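Local coordinates for protein ribonucleoside-diphosphate reductase small chain 2 (Saccharomyces cerevisiae, PDB 1JK0) that forms, with a second small chain, the R2 part of yeast ribonucleotide reductase, which makes deoxyribonucleotides, and is required for proper folding of that partner, at residues Lys13-Met18 against Asp172-Glu177; Arg178-Ala183 against Leu229-Leu234; Ala54-Ala59 against Ile121-Ile126. All coordinates share one frame; numbering follows the deposited sequence.

Interaction 1. Residues Lys13-Met18 against Asp172-Glu177; sequences KERHDM and DSLYAE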
ATOM      1  N   LYS B  13     -25.053 -29.618  -7.611  1.00 72.51           N
ATOM      2  CA  LYS B  13     -24.060 -30.337  -8.408  1.00 73.14           C
ATOM      3  C   LYS B  13     -23.174 -29.399  -9.222  1.00 73.01           C
ATOM      4  O   LYS B  13     -21.948 -29.470  -9.132  1.00 72.75           O
ATOM      5  CB  LYS B  13     -24.768 -31.322  -9.349  1.00 73.75           C
ATOM      6  CG  LYS B  13     -25.733 -32.276  -8.626  1.00 76.29           C
ATOM      7  CD  LYS B  13     -26.713 -32.989  -9.572  1.00 76.49           C
ATOM      8  CE  LYS B  13     -27.744 -33.816  -8.783  1.00 77.54           C
ATOM      9  NZ  LYS B  13     -28.815 -34.457  -9.622  1.00 77.71           N
ATOM     10  N   GLU B  14     -23.795 -28.521 -10.012  1.00 72.90           N
ATOM     11  CA  GLU B  14     -23.052 -27.574 -10.850  1.00 72.18           C
ATOM     12  C   GLU B  14     -22.083 -26.681 -10.081  1.00 71.06           C
ATOM     13  O   GLU B  14     -21.036 -26.302 -10.605  1.00 70.17           O
ATOM     14  CB  GLU B  14     -24.012 -26.709 -11.684  1.00 72.88           C
ATOM     15  CG  GLU B  14     -25.226 -26.154 -10.952  1.00 74.24           C
ATOM     16  CD  GLU B  14     -26.166 -25.387 -11.886  1.00 75.73           C
ATOM     17  OE1 GLU B  14     -25.811 -24.261 -12.302  1.00 74.84           O
ATOM     18  OE2 GLU B  14     -27.256 -25.915 -12.217  1.00 77.28           O
ATOM     19  N   ARG B  15     -22.423 -26.342  -8.843  1.00 70.07           N
ATOM     20  CA  ARG B  15     -21.528 -25.523  -8.044  1.00 69.39           C
ATOM     21  C   ARG B  15     -20.223 -26.294  -7.849  1.00 68.38           C
ATOM     22  O   ARG B  15     -19.152 -25.703  -7.759  1.00 67.88           O
ATOM     23  CB  ARG B  15     -22.156 -25.200  -6.689  1.00 70.60           C
ATOM     24  CG  ARG B  15     -21.262 -24.357  -5.794  1.00 72.50           C
ATOM     25  CD  ARG B  15     -21.941 -23.999  -4.476  1.00 73.36           C
ATOM     26  NE  ARG B  15     -23.107 -23.137  -4.670  1.00 74.27           N
ATOM     27  CZ  ARG B  15     -23.828 -22.629  -3.673  1.00 75.40           C
ATOM     28  NH1 ARG B  15     -23.504 -22.894  -2.413  1.00 76.42           N
ATOM     29  NH2 ARG B  15     -24.881 -21.861  -3.929  1.00 74.73           N
ATOM     30  N   HIS B  16     -20.317 -27.620  -7.792  1.00 68.16           N
ATOM     31  CA  HIS B  16     -19.128 -28.464  -7.627  1.00 67.32           C
ATOM     32  C   HIS B  16     -18.192 -28.347  -8.837  1.00 66.06           C
ATOM     33  O   HIS B  16     -16.966 -28.417  -8.693  1.00 64.87           O
ATOM     34  CB  HIS B  16     -19.525 -29.936  -7.453  1.00 66.49           C
ATOM     35  CG  HIS B  16     -18.359 -30.877  -7.450  1.00 66.50           C
ATOM     36  ND1 HIS B  16     -17.494 -30.989  -6.382  1.00 67.49           N
ATOM     37  CD2 HIS B  16     -17.885 -31.711  -8.406  1.00 66.28           C
ATOM     38  CE1 HIS B  16     -16.536 -31.849  -6.681  1.00 66.88           C
ATOM     39  NE2 HIS B  16     -16.749 -32.301  -7.903  1.00 66.72           N
ATOM     40  N   ASP B  17     -18.782 -28.183 -10.022  1.00 64.61           N
ATOM     41  CA  ASP B  17     -18.022 -28.060 -11.261  1.00 63.78           C
ATOM     42  C   ASP B  17     -17.311 -26.714 -11.357  1.00 63.91           C
ATOM     43  O   ASP B  17     -16.149 -26.643 -11.767  1.00 63.29           O
ATOM     44  CB  ASP B  17     -18.943 -28.247 -12.467  1.00 64.25           C
ATOM     45  CG  ASP B  17     -19.478 -29.669 -12.580  1.00 65.59           C
ATOM     46  OD1 ASP B  17     -20.130 -29.976 -13.601  1.00 65.37           O
ATOM     47  OD2 ASP B  17     -19.250 -30.480 -11.654  1.00 65.70           O
ATOM     48  N   MET B  18     -18.011 -25.645 -10.980  1.00 63.57           N
ATOM     49  CA  MET B  18     -17.435 -24.308 -11.008  1.00 62.05           C
ATOM     50  C   MET B  18     -16.215 -24.290 -10.081  1.00 62.63           C
ATOM     51  O   MET B  18     -15.188 -23.691 -10.394  1.00 63.10           O
ATOM     52  CB  MET B  18     -18.473 -23.287 -10.550  1.00 61.15           C
ATOM     53  CG  MET B  18     -18.331 -21.930 -11.214  1.00 62.98           C
ATOM     54  SD  MET B  18     -19.664 -20.750 -10.836  1.00 63.07           S
ATOM     55  CE  MET B  18     -18.765 -19.518  -9.966  1.00 64.01           C
ATOM     56  N   ASP B 172     -17.605 -22.647   1.922  1.00 65.35           N
ATOM     57  CA  ASP B 172     -18.337 -23.171   0.786  1.00 63.86           C
ATOM     58  C   ASP B 172     -18.889 -22.057  -0.098  1.00 62.31           C
ATOM     59  O   ASP B 172     -20.103 -21.854  -0.183  1.00 62.27           O
ATOM     60  CB  ASP B 172     -19.461 -24.079   1.283  1.00 65.02           C
ATOM     61  CG  ASP B 172     -20.295 -24.637   0.160  1.00 66.89           C
ATOM     62  OD1 ASP B 172     -19.711 -25.140  -0.832  1.00 68.25           O
ATOM     63  OD2 ASP B 172     -21.537 -24.578   0.278  1.00 65.54           O
ATOM     64  N   SER B 173     -17.978 -21.340  -0.752  1.00 60.23           N
ATOM     65  CA  SER B 173     -18.333 -20.238  -1.648  1.00 58.12           C
ATOM     66  C   SER B 173     -17.409 -20.188  -2.867  1.00 56.83           C
ATOM     67  O   SER B 173     -16.278 -20.668  -2.818  1.00 57.00           O
ATOM     68  CB  SER B 173     -18.243 -18.905  -0.903  1.00 58.10           C
ATOM     69  OG  SER B 173     -16.920 -18.667  -0.448  1.00 55.67           O
ATOM     70  N   LEU B 174     -17.900 -19.605  -3.956  1.00 55.06           N
ATOM     71  CA  LEU B 174     -17.119 -19.471  -5.182  1.00 53.09           C
ATOM     72  C   LEU B 174     -16.776 -18.006  -5.442  1.00 51.75           C
ATOM     73  O   LEU B 174     -17.523 -17.108  -5.047  1.00 52.48           O
ATOM     74  CB  LEU B 174     -17.901 -20.022  -6.366  1.00 54.34           C
ATOM     75  CG  LEU B 174     -18.100 -21.535  -6.419  1.00 55.47           C
ATOM     76  CD1 LEU B 174     -19.035 -21.883  -7.575  1.00 56.02           C
ATOM     77  CD2 LEU B 174     -16.759 -22.223  -6.587  1.00 54.69           C
ATOM     78  N   TYR B 175     -15.655 -17.774  -6.119  1.00 49.35           N
ATOM     79  CA  TYR B 175     -15.183 -16.425  -6.425  1.00 46.22           C
ATOM     80  C   TYR B 175     -16.237 -15.542  -7.078  1.00 45.69           C
ATOM     81  O   TYR B 175     -16.467 -14.404  -6.651  1.00 44.61           O
ATOM     82  CB  TYR B 175     -13.951 -16.493  -7.325  1.00 45.05           C
ATOM     83  CG  TYR B 175     -13.386 -15.137  -7.672  1.00 44.95           C
ATOM     84  CD1 TYR B 175     -12.921 -14.285  -6.676  1.00 44.29           C
ATOM     85  CD2 TYR B 175     -13.333 -14.696  -8.994  1.00 44.92           C
ATOM     86  CE1 TYR B 175     -12.422 -13.029  -6.983  1.00 44.27           C
ATOM     87  CE2 TYR B 175     -12.833 -13.443  -9.311  1.00 45.26           C
ATOM     88  CZ  TYR B 175     -12.379 -12.614  -8.299  1.00 44.58           C
ATOM     89  OH  TYR B 175     -11.877 -11.372  -8.600  1.00 44.68           O
ATOM     90  N   ALA B 176     -16.874 -16.063  -8.120  1.00 45.64           N
ATOM     91  CA  ALA B 176     -17.898 -15.302  -8.811  1.00 46.35           C
ATOM     92  C   ALA B 176     -18.965 -14.890  -7.812  1.00 47.13           C
ATOM     93  O   ALA B 176     -19.433 -13.757  -7.835  1.00 47.77           O
ATOM     94  CB  ALA B 176     -18.509 -16.128  -9.918  1.00 46.35           C
ATOM     95  N   GLU B 177     -19.343 -15.816  -6.932  1.00 47.23           N
ATOM     96  CA  GLU B 177     -20.348 -15.531  -5.922  1.00 47.82           C
ATOM     97  C   GLU B 177     -19.891 -14.408  -4.998  1.00 47.85           C
ATOM     98  O   GLU B 177     -20.563 -13.371  -4.890  1.00 47.65           O
ATOM     99  CB  GLU B 177     -20.655 -16.787  -5.111  1.00 50.31           C
ATOM    100  CG  GLU B 177     -21.556 -17.767  -5.848  1.00 53.61           C
ATOM    101  CD  GLU B 177     -21.741 -19.079  -5.109  1.00 55.30           C
ATOM    102  OE1 GLU B 177     -22.457 -19.951  -5.645  1.00 55.92           O
ATOM    103  OE2 GLU B 177     -21.170 -19.237  -4.005  1.00 54.63           O
TER
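Arg15, Leu174 and Met18 carry this contact, which illustrates how a short helix can be held by apolar and charged groups together. The CD1 methyl of Leu174 lies against Met18 CB at 3.3 Å and is also met by CG, SD and CE of that residue. The Met18 chain bends at its last torsion, and its CE methyl reaches Ala176 CB at 3.4 Å. On the neighbouring turn Arg15 sends CG anti to its backbone N (chi1 179°) and lays it 3.8 Å from Leu174 CD1. Beyond this, the guanidinium takes two acids on different sides. Asp172 OD2 sits at its edge in a long salt bridge to NH1, 3.7 Å, while OD1 pairs with Lys19. Glu177 OE1 stands over a face, 3.4 Å from NE, a pairing of charges without a directed N-H. An alanine in place of Arg15 would probably leave Glu177 without this cationic mate and open a gap beside Leu174 CD1. Glu177 OE2 meanwhile accepts a hydrogen bond from Leu174 N, at 3.3 Å, from above the carboxylate plane. That bond, from the N-cap amide to the third helical residue, is one half of a capping box, here coupled to a salt-bridge network.

Interaction 2. Residues Arg178-Ala183 against Leu229-Leu234; sequences RLVAFA and LLFAHL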
ATOM      1  N   ARG B 178     -18.748 -14.609  -4.345  1.00 46.07           N
ATOM      2  CA  ARG B 178     -18.198 -13.606  -3.438  1.00 44.26           C
ATOM      3  C   ARG B 178     -18.157 -12.245  -4.123  1.00 43.66           C
ATOM      4  O   ARG B 178     -18.304 -11.212  -3.476  1.00 44.24           O
ATOM      5  CB  ARG B 178     -16.782 -13.982  -3.008  1.00 43.89           C
ATOM      6  CG  ARG B 178     -16.646 -15.364  -2.404  1.00 42.13           C
ATOM      7  CD  ARG B 178     -15.359 -15.481  -1.600  1.00 40.26           C
ATOM      8  NE  ARG B 178     -14.182 -15.831  -2.393  1.00 38.37           N
ATOM      9  CZ  ARG B 178     -13.932 -17.052  -2.847  1.00 37.35           C
ATOM     10  NH1 ARG B 178     -14.781 -18.034  -2.592  1.00 36.03           N
ATOM     11  NH2 ARG B 178     -12.823 -17.299  -3.530  1.00 35.94           N
ATOM     12  N   LEU B 179     -17.947 -12.240  -5.432  1.00 42.49           N
ATOM     13  CA  LEU B 179     -17.907 -10.985  -6.164  1.00 41.92           C
ATOM     14  C   LEU B 179     -19.282 -10.325  -6.125  1.00 42.05           C
ATOM     15  O   LEU B 179     -19.408  -9.174  -5.717  1.00 42.42           O
ATOM     16  CB  LEU B 179     -17.470 -11.237  -7.610  1.00 40.47           C
ATOM     17  CG  LEU B 179     -16.206 -10.542  -8.123  1.00 38.82           C
ATOM     18  CD1 LEU B 179     -15.178 -10.339  -7.025  1.00 38.76           C
ATOM     19  CD2 LEU B 179     -15.638 -11.386  -9.232  1.00 38.25           C
ATOM     20  N   VAL B 180     -20.316 -11.058  -6.526  1.00 43.01           N
ATOM     21  CA  VAL B 180     -21.673 -10.509  -6.524  1.00 43.34           C
ATOM     22  C   VAL B 180     -22.060  -9.990  -5.128  1.00 43.17           C
ATOM     23  O   VAL B 180     -22.638  -8.912  -4.992  1.00 42.08           O
ATOM     24  CB  VAL B 180     -22.700 -11.567  -6.998  1.00 43.83           C
ATOM     25  CG1 VAL B 180     -24.088 -10.954  -7.042  1.00 44.41           C
ATOM     26  CG2 VAL B 180     -22.317 -12.083  -8.380  1.00 42.74           C
ATOM     27  N   ALA B 181     -21.728 -10.752  -4.091  1.00 42.91           N
ATOM     28  CA  ALA B 181     -22.028 -10.334  -2.723  1.00 42.89           C
ATOM     29  C   ALA B 181     -21.297  -9.035  -2.413  1.00 42.78           C
ATOM     30  O   ALA B 181     -21.882  -8.082  -1.892  1.00 43.05           O
ATOM     31  CB  ALA B 181     -21.595 -11.407  -1.739  1.00 42.90           C
ATOM     32  N   PHE B 182     -20.009  -9.010  -2.736  1.00 42.25           N
ATOM     33  CA  PHE B 182     -19.182  -7.840  -2.492  1.00 42.10           C
ATOM     34  C   PHE B 182     -19.832  -6.582  -3.078  1.00 40.94           C
ATOM     35  O   PHE B 182     -19.878  -5.541  -2.423  1.00 39.84           O
ATOM     36  CB  PHE B 182     -17.785  -8.048  -3.093  1.00 42.75           C
ATOM     37  CG  PHE B 182     -16.769  -7.053  -2.617  1.00 44.15           C
ATOM     38  CD1 PHE B 182     -15.795  -6.568  -3.483  1.00 44.53           C
ATOM     39  CD2 PHE B 182     -16.776  -6.603  -1.293  1.00 44.24           C
ATOM     40  CE1 PHE B 182     -14.843  -5.644  -3.039  1.00 45.08           C
ATOM     41  CE2 PHE B 182     -15.828  -5.681  -0.840  1.00 42.69           C
ATOM     42  CZ  PHE B 182     -14.859  -5.202  -1.714  1.00 42.99           C
ATOM     43  N   ALA B 183     -20.347  -6.687  -4.302  1.00 40.21           N
ATOM     44  CA  ALA B 183     -21.000  -5.551  -4.953  1.00 41.73           C
ATOM     45  C   ALA B 183     -22.269  -5.139  -4.216  1.00 42.88           C
ATOM     46  O   ALA B 183     -22.606  -3.954  -4.152  1.00 42.75           O
ATOM     47  CB  ALA B 183     -21.333  -5.886  -6.397  1.00 42.85           C
ATOM     48  N   LEU B 229     -17.069  -5.577 -13.286  1.00 34.46           N
ATOM     49  CA  LEU B 229     -16.081  -5.683 -14.344  1.00 34.07           C
ATOM     50  C   LEU B 229     -15.295  -6.982 -14.201  1.00 35.13           C
ATOM     51  O   LEU B 229     -15.009  -7.648 -15.193  1.00 35.67           O
ATOM     52  CB  LEU B 229     -15.119  -4.503 -14.295  1.00 33.73           C
ATOM     53  CG  LEU B 229     -13.882  -4.686 -15.169  1.00 32.80           C
ATOM     54  CD1 LEU B 229     -14.306  -4.932 -16.596  1.00 33.58           C
ATOM     55  CD2 LEU B 229     -13.003  -3.459 -15.066  1.00 33.70           C
ATOM     56  N   LEU B 230     -14.922  -7.338 -12.976  1.00 34.83           N
ATOM     57  CA  LEU B 230     -14.187  -8.579 -12.776  1.00 36.61           C
ATOM     58  C   LEU B 230     -15.119  -9.714 -13.155  1.00 40.02           C
ATOM     59  O   LEU B 230     -14.824 -10.509 -14.053  1.00 40.52           O
ATOM     60  CB  LEU B 230     -13.742  -8.725 -11.321  1.00 32.43           C
ATOM     61  CG  LEU B 230     -12.690  -7.695 -10.906  1.00 29.74           C
ATOM     62  CD1 LEU B 230     -12.295  -7.924  -9.467  1.00 26.53           C
ATOM     63  CD2 LEU B 230     -11.478  -7.803 -11.823  1.00 26.61           C
ATOM     64  N   PHE B 231     -16.259  -9.769 -12.476  1.00 43.09           N
ATOM     65  CA  PHE B 231     -17.250 -10.794 -12.747  1.00 45.26           C
ATOM     66  C   PHE B 231     -17.385 -10.989 -14.262  1.00 44.71           C
ATOM     67  O   PHE B 231     -17.233 -12.098 -14.776  1.00 44.59           O
ATOM     68  CB  PHE B 231     -18.604 -10.384 -12.169  1.00 47.56           C
ATOM     69  CG  PHE B 231     -19.651 -11.455 -12.272  1.00 49.71           C
ATOM     70  CD1 PHE B 231     -19.688 -12.499 -11.351  1.00 51.16           C
ATOM     71  CD2 PHE B 231     -20.578 -11.437 -13.306  1.00 50.14           C
ATOM     72  CE1 PHE B 231     -20.634 -13.507 -11.459  1.00 52.43           C
ATOM     73  CE2 PHE B 231     -21.528 -12.438 -13.427  1.00 51.45           C
ATOM     74  CZ  PHE B 231     -21.559 -13.477 -12.504  1.00 53.73           C
ATOM     75  N   ALA B 232     -17.654  -9.899 -14.970  1.00 42.74           N
ATOM     76  CA  ALA B 232     -17.815  -9.954 -16.415  1.00 41.62           C
ATOM     77  C   ALA B 232     -16.718 -10.745 -17.104  1.00 40.96           C
ATOM     78  O   ALA B 232     -16.964 -11.425 -18.091  1.00 42.39           O
ATOM     79  CB  ALA B 232     -17.864  -8.556 -16.977  1.00 40.54           C
ATOM     80  N   HIS B 233     -15.503 -10.674 -16.586  1.00 40.32           N
ATOM     81  CA  HIS B 233     -14.405 -11.392 -17.213  1.00 40.20           C
ATOM     82  C   HIS B 233     -14.245 -12.830 -16.748  1.00 39.68           C
ATOM     83  O   HIS B 233     -13.273 -13.496 -17.083  1.00 39.76           O
ATOM     84  CB  HIS B 233     -13.107 -10.608 -17.020  1.00 40.62           C
ATOM     85  CG  HIS B 233     -13.126  -9.272 -17.690  1.00 39.98           C
ATOM     86  ND1 HIS B 233     -14.178  -8.859 -18.480  1.00 39.88           N
ATOM     87  CD2 HIS B 233     -12.238  -8.252 -17.684  1.00 39.22           C
ATOM     88  CE1 HIS B 233     -13.941  -7.642 -18.929  1.00 39.57           C
ATOM     89  NE2 HIS B 233     -12.769  -7.249 -18.462  1.00 39.81           N
ATOM     90  N   LEU B 234     -15.210 -13.314 -15.982  1.00 39.16           N
ATOM     91  CA  LEU B 234     -15.164 -14.678 -15.491  1.00 38.73           C
ATOM     92  C   LEU B 234     -15.732 -15.603 -16.561  1.00 39.64           C
ATOM     93  O   LEU B 234     -16.829 -15.370 -17.072  1.00 40.56           O
ATOM     94  CB  LEU B 234     -15.973 -14.781 -14.203  1.00 37.68           C
ATOM     95  CG  LEU B 234     -15.238 -15.233 -12.939  1.00 38.31           C
ATOM     96  CD1 LEU B 234     -13.813 -14.689 -12.884  1.00 34.70           C
ATOM     97  CD2 LEU B 234     -16.050 -14.772 -11.752  1.00 36.66           C
TER
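Leu179 packs its CD2 methyl against Leu230 and Phe231, a worked case of apolar helix-helix packing within the ferritin-like bundle of ribonucleotide reductase small chains. Here helix 175-188 meets the C-terminal end of helix 207-232. A single methyl does most of the work from one side: Leu179 CD2 is 3.9 Å from Leu230 CB and 3.7 Å from the backbone atom Phe231 N. Leu179 is modelled with chi1 at -121°, midway between staggered positions, and at 2.8 Å resolution its exact rotamer is uncertain. The Leu179 and Leu230 side chains cross at about a right angle. Leu230 meets Leu179 through CB; its CG is anti to the carbonyl carbon, and its side chain also touches Tyr175 and Ile45.

Leu234 lies just past the helix end, where His233 has already departed from helical torsions. A backbone bond from Leu234 N to Phe231 O, 2.7 Å, follows the end of the helix. The Leu234 side chain adds a methyl to the contact, its CD2 coming within 4.2 Å of Leu179 CD2. Next to these leucines, Phe231 holds CG anti to its backbone N (chi1 -174°), the position from which its ring meets Val180. The ring also meets Phe289 edge-to-face and packs on Ile243 of helix 240-258, so several parts of the fold converge on it. Val180 branches with CG1 anti to the backbone N and CG2 beside it, and it is the CG2 methyl that approaches the ring obliquely, 3.8 Å from Phe231 CE1 and 4.0 Å from CD1.

Interaction 3. Residues Ala54-Ala59 against Ile121-Ile126; sequences ASFWTA and IMMENI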
ATOM      1  N   ALA B  54      -7.552   9.336 -10.898  1.00 21.33           N
ATOM      2  CA  ALA B  54      -7.747  10.726 -11.304  1.00 22.31           C
ATOM      3  C   ALA B  54      -8.701  11.497 -10.396  1.00 23.88           C
ATOM      4  O   ALA B  54      -8.610  12.722 -10.307  1.00 25.95           O
ATOM      5  CB  ALA B  54      -8.262  10.786 -12.731  1.00 20.52           C
ATOM      6  N   SER B  55      -9.605  10.791  -9.723  1.00 23.29           N
ATOM      7  CA  SER B  55     -10.578  11.433  -8.847  1.00 23.71           C
ATOM      8  C   SER B  55     -10.108  11.603  -7.407  1.00 24.28           C
ATOM      9  O   SER B  55     -10.870  12.080  -6.556  1.00 25.97           O
ATOM     10  CB  SER B  55     -11.876  10.629  -8.832  1.00 27.37           C
ATOM     11  OG  SER B  55     -11.768   9.484  -7.976  1.00 31.64           O
ATOM     12  N   PHE B  56      -8.874  11.203  -7.121  1.00 22.26           N
ATOM     13  CA  PHE B  56      -8.336  11.322  -5.774  1.00 22.12           C
ATOM     14  C   PHE B  56      -8.648  12.674  -5.094  1.00 23.62           C
ATOM     15  O   PHE B  56      -8.293  13.741  -5.597  1.00 24.95           O
ATOM     16  CB  PHE B  56      -6.829  11.092  -5.820  1.00 21.63           C
ATOM     17  CG  PHE B  56      -6.131  11.363  -4.525  1.00 22.38           C
ATOM     18  CD1 PHE B  56      -6.304  10.518  -3.436  1.00 24.04           C
ATOM     19  CD2 PHE B  56      -5.319  12.472  -4.384  1.00 21.77           C
ATOM     20  CE1 PHE B  56      -5.674  10.775  -2.217  1.00 23.24           C
ATOM     21  CE2 PHE B  56      -4.686  12.738  -3.177  1.00 23.52           C
ATOM     22  CZ  PHE B  56      -4.867  11.887  -2.088  1.00 23.51           C
ATOM     23  N   TRP B  57      -9.323  12.618  -3.950  1.00 23.09           N
ATOM     24  CA  TRP B  57      -9.662  13.818  -3.193  1.00 22.69           C
ATOM     25  C   TRP B  57      -9.384  13.553  -1.708  1.00 23.44           C
ATOM     26  O   TRP B  57      -9.183  12.403  -1.287  1.00 21.82           O
ATOM     27  CB  TRP B  57     -11.134  14.192  -3.397  1.00 22.57           C
ATOM     28  CG  TRP B  57     -12.109  13.098  -3.049  1.00 26.64           C
ATOM     29  CD1 TRP B  57     -12.407  11.988  -3.794  1.00 27.15           C
ATOM     30  CD2 TRP B  57     -12.899  13.001  -1.850  1.00 26.98           C
ATOM     31  NE1 TRP B  57     -13.332  11.211  -3.133  1.00 28.13           N
ATOM     32  CE2 TRP B  57     -13.652  11.810  -1.943  1.00 27.57           C
ATOM     33  CE3 TRP B  57     -13.040  13.807  -0.707  1.00 25.08           C
ATOM     34  CZ2 TRP B  57     -14.542  11.407  -0.933  1.00 28.47           C
ATOM     35  CZ3 TRP B  57     -13.919  13.410   0.291  1.00 25.16           C
ATOM     36  CH2 TRP B  57     -14.663  12.217   0.172  1.00 28.12           C
ATOM     37  N   THR B  58      -9.374  14.611  -0.908  1.00 23.04           N
ATOM     38  CA  THR B  58      -9.100  14.453   0.512  1.00 24.80           C
ATOM     39  C   THR B  58     -10.089  15.216   1.400  1.00 27.35           C
ATOM     40  O   THR B  58     -10.913  15.998   0.912  1.00 27.93           O
ATOM     41  CB  THR B  58      -7.685  14.924   0.831  1.00 24.78           C
ATOM     42  OG1 THR B  58      -7.554  16.311   0.485  1.00 24.45           O
ATOM     43  CG2 THR B  58      -6.661  14.089   0.045  1.00 23.86           C
ATOM     44  N   ALA B  59     -10.032  14.964   2.703  1.00 28.42           N
ATOM     45  CA  ALA B  59     -10.921  15.643   3.636  1.00 30.41           C
ATOM     46  C   ALA B  59     -10.666  17.169   3.578  1.00 31.34           C
ATOM     47  O   ALA B  59     -11.607  17.976   3.592  1.00 31.32           O
ATOM     48  CB  ALA B  59     -10.693  15.094   5.048  1.00 28.85           C
ATOM     49  N   ILE B 121      -8.907   0.787  -0.722  1.00 26.13           N
ATOM     50  CA  ILE B 121      -8.789   0.846   0.737  1.00 28.98           C
ATOM     51  C   ILE B 121      -8.166   2.169   1.142  1.00 28.21           C
ATOM     52  O   ILE B 121      -8.484   2.693   2.205  1.00 31.77           O
ATOM     53  CB  ILE B 121      -7.933  -0.299   1.407  1.00 30.28           C
ATOM     54  CG1 ILE B 121      -6.473   0.122   1.487  1.00 31.55           C
ATOM     55  CG2 ILE B 121      -8.123  -1.630   0.687  1.00 29.90           C
ATOM     56  CD1 ILE B 121      -5.609  -0.805   2.348  1.00 36.33           C
ATOM     57  N   MET B 122      -7.282   2.712   0.312  1.00 26.73           N
ATOM     58  CA  MET B 122      -6.651   3.990   0.644  1.00 27.94           C
ATOM     59  C   MET B 122      -7.700   5.101   0.787  1.00 28.91           C
ATOM     60  O   MET B 122      -7.663   5.890   1.735  1.00 27.56           O
ATOM     61  CB  MET B 122      -5.616   4.369  -0.419  1.00 28.54           C
ATOM     62  CG  MET B 122      -4.960   5.739  -0.222  1.00 28.85           C
ATOM     63  SD  MET B 122      -6.023   7.122  -0.722  1.00 30.77           S
ATOM     64  CE  MET B 122      -5.808   7.082  -2.521  1.00 28.51           C
ATOM     65  N   MET B 123      -8.631   5.155  -0.164  1.00 29.70           N
ATOM     66  CA  MET B 123      -9.712   6.140  -0.154  1.00 29.15           C
ATOM     67  C   MET B 123     -10.702   5.916   0.995  1.00 29.33           C
ATOM     68  O   MET B 123     -11.301   6.864   1.498  1.00 30.28           O
ATOM     69  CB  MET B 123     -10.483   6.096  -1.485  1.00 26.95           C
ATOM     70  CG  MET B 123      -9.765   6.720  -2.669  1.00 25.88           C
ATOM     71  SD  MET B 123      -9.165   8.413  -2.354  1.00 24.15           S
ATOM     72  CE  MET B 123     -10.675   9.353  -2.292  1.00 26.29           C
ATOM     73  N   GLU B 124     -10.883   4.658   1.396  1.00 29.87           N
ATOM     74  CA  GLU B 124     -11.811   4.326   2.471  1.00 29.40           C
ATOM     75  C   GLU B 124     -11.422   4.993   3.764  1.00 28.10           C
ATOM     76  O   GLU B 124     -12.290   5.366   4.550  1.00 27.44           O
ATOM     77  CB  GLU B 124     -11.876   2.818   2.693  1.00 31.44           C
ATOM     78  CG  GLU B 124     -12.863   2.095   1.800  1.00 36.43           C
ATOM     79  CD  GLU B 124     -14.256   2.687   1.892  1.00 40.90           C
ATOM     80  OE1 GLU B 124     -14.596   3.236   2.964  1.00 43.75           O
ATOM     81  OE2 GLU B 124     -15.017   2.591   0.907  1.00 41.99           O
ATOM     82  N   ASN B 125     -10.115   5.134   3.983  1.00 26.42           N
ATOM     83  CA  ASN B 125      -9.613   5.772   5.187  1.00 25.50           C
ATOM     84  C   ASN B 125      -9.898   7.258   5.183  1.00 25.35           C
ATOM     85  O   ASN B 125     -10.095   7.852   6.240  1.00 26.31           O
ATOM     86  CB  ASN B 125      -8.122   5.515   5.348  1.00 28.25           C
ATOM     87  CG  ASN B 125      -7.837   4.073   5.693  1.00 33.33           C
ATOM     88  OD1 ASN B 125      -8.654   3.429   6.367  1.00 36.95           O
ATOM     89  ND2 ASN B 125      -6.688   3.551   5.253  1.00 31.25           N
ATOM     90  N   ILE B 126      -9.920   7.859   3.998  1.00 23.75           N
ATOM     91  CA  ILE B 126     -10.216   9.277   3.880  1.00 22.77           C
ATOM     92  C   ILE B 126     -11.715   9.461   4.186  1.00 25.06           C
ATOM     93  O   ILE B 126     -12.113  10.446   4.828  1.00 25.75           O
ATOM     94  CB  ILE B 126      -9.880   9.785   2.462  1.00 22.24           C
ATOM     95  CG1 ILE B 126      -8.355   9.762   2.262  1.00 23.17           C
ATOM     96  CG2 ILE B 126     -10.436  11.201   2.249  1.00 21.27           C
ATOM     97  CD1 ILE B 126      -7.879  10.073   0.842  1.00 20.26           C
TER
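Met123 lays its CE methyl over one face of the Trp57 indole, a CH-pi contact 3.6 Å from the centroid of the five-membered ring and 26° off its normal. The methyl sits toward the rim, nearest NE1 and CD1; bends at both chi2 and chi3 (-71°) bring it there. The sulfur of the same residue serves a second aromatic group, with Met123 SD 3.7 Å from Phe56 CD1. Met122 joins in a further Met-aromatic contact: its SD lies at the edge of the Phe56 ring, 5.2 Å from the centroid, and its CE is 3.6 Å from Phe56 CD1. Ile126, one turn on, places CD1 3.8 Å from Phe56 CE1 and 3.4 Å from Trp57 O, while its CG2 borders Thr58 CA and Ala59 N. In the ferritin-like bundle, an irregular segment is thus packed along helix 111-138, which also carries the predicted active-site residue Tyr131; the side chain of Tyr131 is about 8 Å from that of Trp57. Farther out, Trp57 NE1 donates to Asp219 OD2, and Tyr127 meets the indole, which probably help to fix its orientation. An aromatic side chain of the other protein chain stacks on the Phe56 ring, and Met122 too packs on an aromatic side chain of that chain.

From the N terminus, helix 13-21 opens interaction 1, whose partner arrives only at residues 172-177. Within that long span, interaction 3 opens at 54-59 and closes at 121-126, tying the segment after helix 43-54 to helix 111-138. Interaction 2 follows in series: it starts at 178-183, directly after interaction 1 closes, and ends at 229-234, joining helices 175-188 and 207-232. One pair nests and none cross. Interactions 1 and 2 share helix 175-188 and touch, with Ala176 packed on Leu234 and Phe231, and a probable hydrogen bond between Ser173 OG and Arg178 NH1. Interaction 3 lies on the other side of the chain's centre from interaction 1, their centres 34 Å apart.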